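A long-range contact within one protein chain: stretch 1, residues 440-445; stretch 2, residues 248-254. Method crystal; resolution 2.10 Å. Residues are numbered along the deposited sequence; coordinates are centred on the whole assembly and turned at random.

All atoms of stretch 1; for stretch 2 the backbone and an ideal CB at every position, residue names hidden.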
# COMPACT_ATOMS: atom_id res chain seq x y z
N LEU B 440 15.48 -10.03 -4.65
CA LEU B 440 14.21 -10.76 -4.51
C LEU B 440 13.81 -11.34 -5.85
O LEU B 440 13.25 -12.43 -5.94
CB LEU B 440 13.10 -9.84 -4.03
CG LEU B 440 13.15 -9.73 -2.53
CD1 LEU B 440 12.25 -8.64 -2.07
CD2 LEU B 440 12.62 -11.03 -1.98
N VAL B 441 14.01 -10.57 -6.90
CA VAL B 441 13.61 -11.06 -8.20
C VAL B 441 14.42 -12.30 -8.63
O VAL B 441 13.82 -13.23 -9.12
CB VAL B 441 13.57 -9.96 -9.31
CG1 VAL B 441 14.93 -9.82 -10.00
CG2 VAL B 441 12.52 -10.29 -10.25
N ASP B 442 15.71 -12.38 -8.31
CA ASP B 442 16.50 -13.59 -8.52
C ASP B 442 16.01 -14.73 -7.65
O ASP B 442 16.08 -15.82 -8.08
CB ASP B 442 18.01 -13.37 -8.24
CG ASP B 442 18.66 -12.41 -9.25
OD1 ASP B 442 19.84 -12.00 -9.05
OD2 ASP B 442 18.00 -12.08 -10.29
N ALA B 443 15.53 -14.47 -6.43
CA ALA B 443 15.08 -15.57 -5.57
C ALA B 443 13.77 -16.26 -6.05
O ALA B 443 13.50 -17.42 -5.68
CB ALA B 443 14.89 -15.08 -4.15
N MET B 444 12.94 -15.50 -6.80
CA MET B 444 11.64 -15.96 -7.24
C MET B 444 11.75 -17.25 -8.01
O MET B 444 10.88 -18.08 -7.85
CB MET B 444 10.92 -14.94 -8.16
CG MET B 444 10.55 -13.59 -7.46
SD MET B 444 9.13 -13.79 -6.40
CE MET B 444 7.81 -13.88 -7.68
N GLN B 445 12.76 -17.39 -8.88
CA GLN B 445 12.92 -18.58 -9.71
C GLN B 445 13.14 -19.80 -8.80
O GLN B 445 12.55 -20.84 -9.03
CB GLN B 445 14.06 -18.47 -10.77
CG GLN B 445 14.00 -19.63 -11.88
CD GLN B 445 12.63 -19.65 -12.69
OE1 GLN B 445 12.00 -20.71 -12.92
NE2 GLN B 445 12.18 -18.49 -13.07
N UNK B 248 8.99 -11.50 -16.80
CA UNK B 248 8.86 -10.06 -16.98
C UNK B 248 9.18 -9.21 -15.78
O UNK B 248 9.61 -8.08 -15.94
CB UNK B 248 7.43 -9.74 -17.42
N UNK B 249 8.99 -9.73 -14.57
CA UNK B 249 9.48 -9.03 -13.37
C UNK B 249 10.99 -8.89 -13.38
O UNK B 249 11.49 -7.78 -13.18
CB UNK B 249 9.04 -9.77 -12.10
N UNK B 250 11.70 -10.00 -13.66
CA UNK B 250 13.14 -9.99 -13.70
C UNK B 250 13.65 -8.97 -14.73
O UNK B 250 14.60 -8.20 -14.46
CB UNK B 250 13.67 -11.39 -14.02
N UNK B 251 13.10 -9.01 -15.92
CA UNK B 251 13.59 -8.17 -16.99
C UNK B 251 13.40 -6.70 -16.62
O UNK B 251 14.28 -5.89 -16.86
CB UNK B 251 12.88 -8.50 -18.30
N UNK B 252 12.25 -6.34 -16.05
CA UNK B 252 11.98 -4.89 -15.80
C UNK B 252 12.90 -4.37 -14.70
O UNK B 252 13.49 -3.27 -14.82
CB UNK B 252 10.52 -4.66 -15.41
N UNK B 253 13.14 -5.21 -13.69
CA UNK B 253 14.08 -4.80 -12.60
C UNK B 253 15.50 -4.66 -13.13
O UNK B 253 16.15 -3.62 -12.91
CB UNK B 253 14.06 -5.81 -11.45
N UNK B 254 15.99 -5.68 -13.84
CA UNK B 254 17.37 -5.66 -14.31
C UNK B 254 17.62 -4.52 -15.31
O UNK B 254 18.70 -4.01 -15.37
CB UNK B 254 17.72 -7.00 -14.95

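The two stretches are helical and pack nearly antiparallel, their axes crossing at -158° and approaching to 9.4 Å. Stretch 1 offers an apolar surface formed by Val441 and Met444, with the carboxylate of Asp442 to one side.

Position 248 has an ideal CB with nothing of stretch 1 within 5.5 Å, so this contact places little restriction on it beyond compatibility with a helix. The residue is Ser248, whose OG is hydrogen-bonded elsewhere in the structure.

At position 249 the CA-to-CB bond points toward stretch 1, and the ideal CB lies 4.0 Å from CG2 of Val441. With the methyl group of Met444 also on this side, an apolar chain such as leucine, isoleucine or methionine would suit, whereas a charge would find no partner in these two side chains. The deposited residue is Met249. Its CB stays 4.0 Å from Val441 CG2, and its chain, m at chi1 and t at chi2, carries SD to 4.2 Å from Met444 CE, so that the two thioether chains meet near their ends.

Position 250 lies where the backbones come close, its CA 5.6 Å from that of Val441. The ideal CB, 4.1 Å from Val441 CG2, points sideways; a short residue would fit, but a long one could follow the flank to Asp442, whose negative charge favours lysine, arginine or a neutral donor such as glutamine. It is Arg250. With chi1 to chi3 all t, the extended chain brings NE to 3.0 Å and NH1 to 3.1 Å from Asp442 OD2. Both hydrogen bonds are weak, with N-H...O angles of 127° and 123°, so the salt bridge owes much to charge. Nearer the backbone, Val441 CG2 packs 3.5 Å from Arg250 CA, at the point where the two helices run closest in CA register.

Position 251 points away and could take almost any helix-compatible residue; Thr251 occupies it. Position 252 is likewise beyond reach of stretch 1, which does not discriminate between small and large chains there, and the residue is Phe252.

One turn on from 249, position 253 again points toward stretch 1, with its ideal CB 4.3 Å from Val441 CG1. Alanine, valine or another aliphatic chain would be reasonable. Val253, with chi1 t, sets its CG1 4.3 Å from Val441 CG1, extending the apolar contact along the helix.

Position 254 points sideways, with no neighbour near its ideal CB, so polar residues are plausible. In Asp254, OD1 lies 3.5 Å from Arg250 NH2, well out of the guanidinium plane, forming a salt bridge through charge alone within the same helix.

Stretch 2 (248-254) SMRTFVD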
# COMPACT_ATOMS: atom_id res chain seq x y z
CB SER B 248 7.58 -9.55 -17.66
OG SER B 248 6.57 -10.35 -17.31
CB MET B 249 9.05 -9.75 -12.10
CG MET B 249 7.56 -9.69 -11.85
SD MET B 249 7.31 -10.67 -10.35
CE MET B 249 5.74 -11.45 -10.70
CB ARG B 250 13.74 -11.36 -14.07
CG ARG B 250 15.27 -11.42 -13.84
CD ARG B 250 15.67 -12.91 -13.60
NE ARG B 250 16.98 -13.09 -12.92
CZ ARG B 250 18.16 -13.01 -13.52
NH1 ARG B 250 19.28 -13.19 -12.85
NH2 ARG B 250 18.25 -12.74 -14.81
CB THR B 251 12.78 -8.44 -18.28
OG1 THR B 251 13.02 -9.79 -18.62
CG2 THR B 251 13.32 -7.60 -19.50
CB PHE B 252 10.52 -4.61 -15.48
CG PHE B 252 10.11 -3.18 -15.62
CD1 PHE B 252 10.20 -2.29 -14.53
CD2 PHE B 252 9.69 -2.69 -16.84
CE1 PHE B 252 9.84 -0.90 -14.71
CE2 PHE B 252 9.34 -1.32 -17.00
CZ PHE B 252 9.36 -0.46 -15.90
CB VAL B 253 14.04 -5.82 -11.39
CG1 VAL B 253 15.14 -5.54 -10.34
CG2 VAL B 253 12.66 -5.79 -10.74
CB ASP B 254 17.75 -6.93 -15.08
CG ASP B 254 17.97 -8.11 -14.20
OD1 ASP B 254 17.98 -9.26 -14.75
OD2 ASP B 254 18.06 -7.90 -12.97
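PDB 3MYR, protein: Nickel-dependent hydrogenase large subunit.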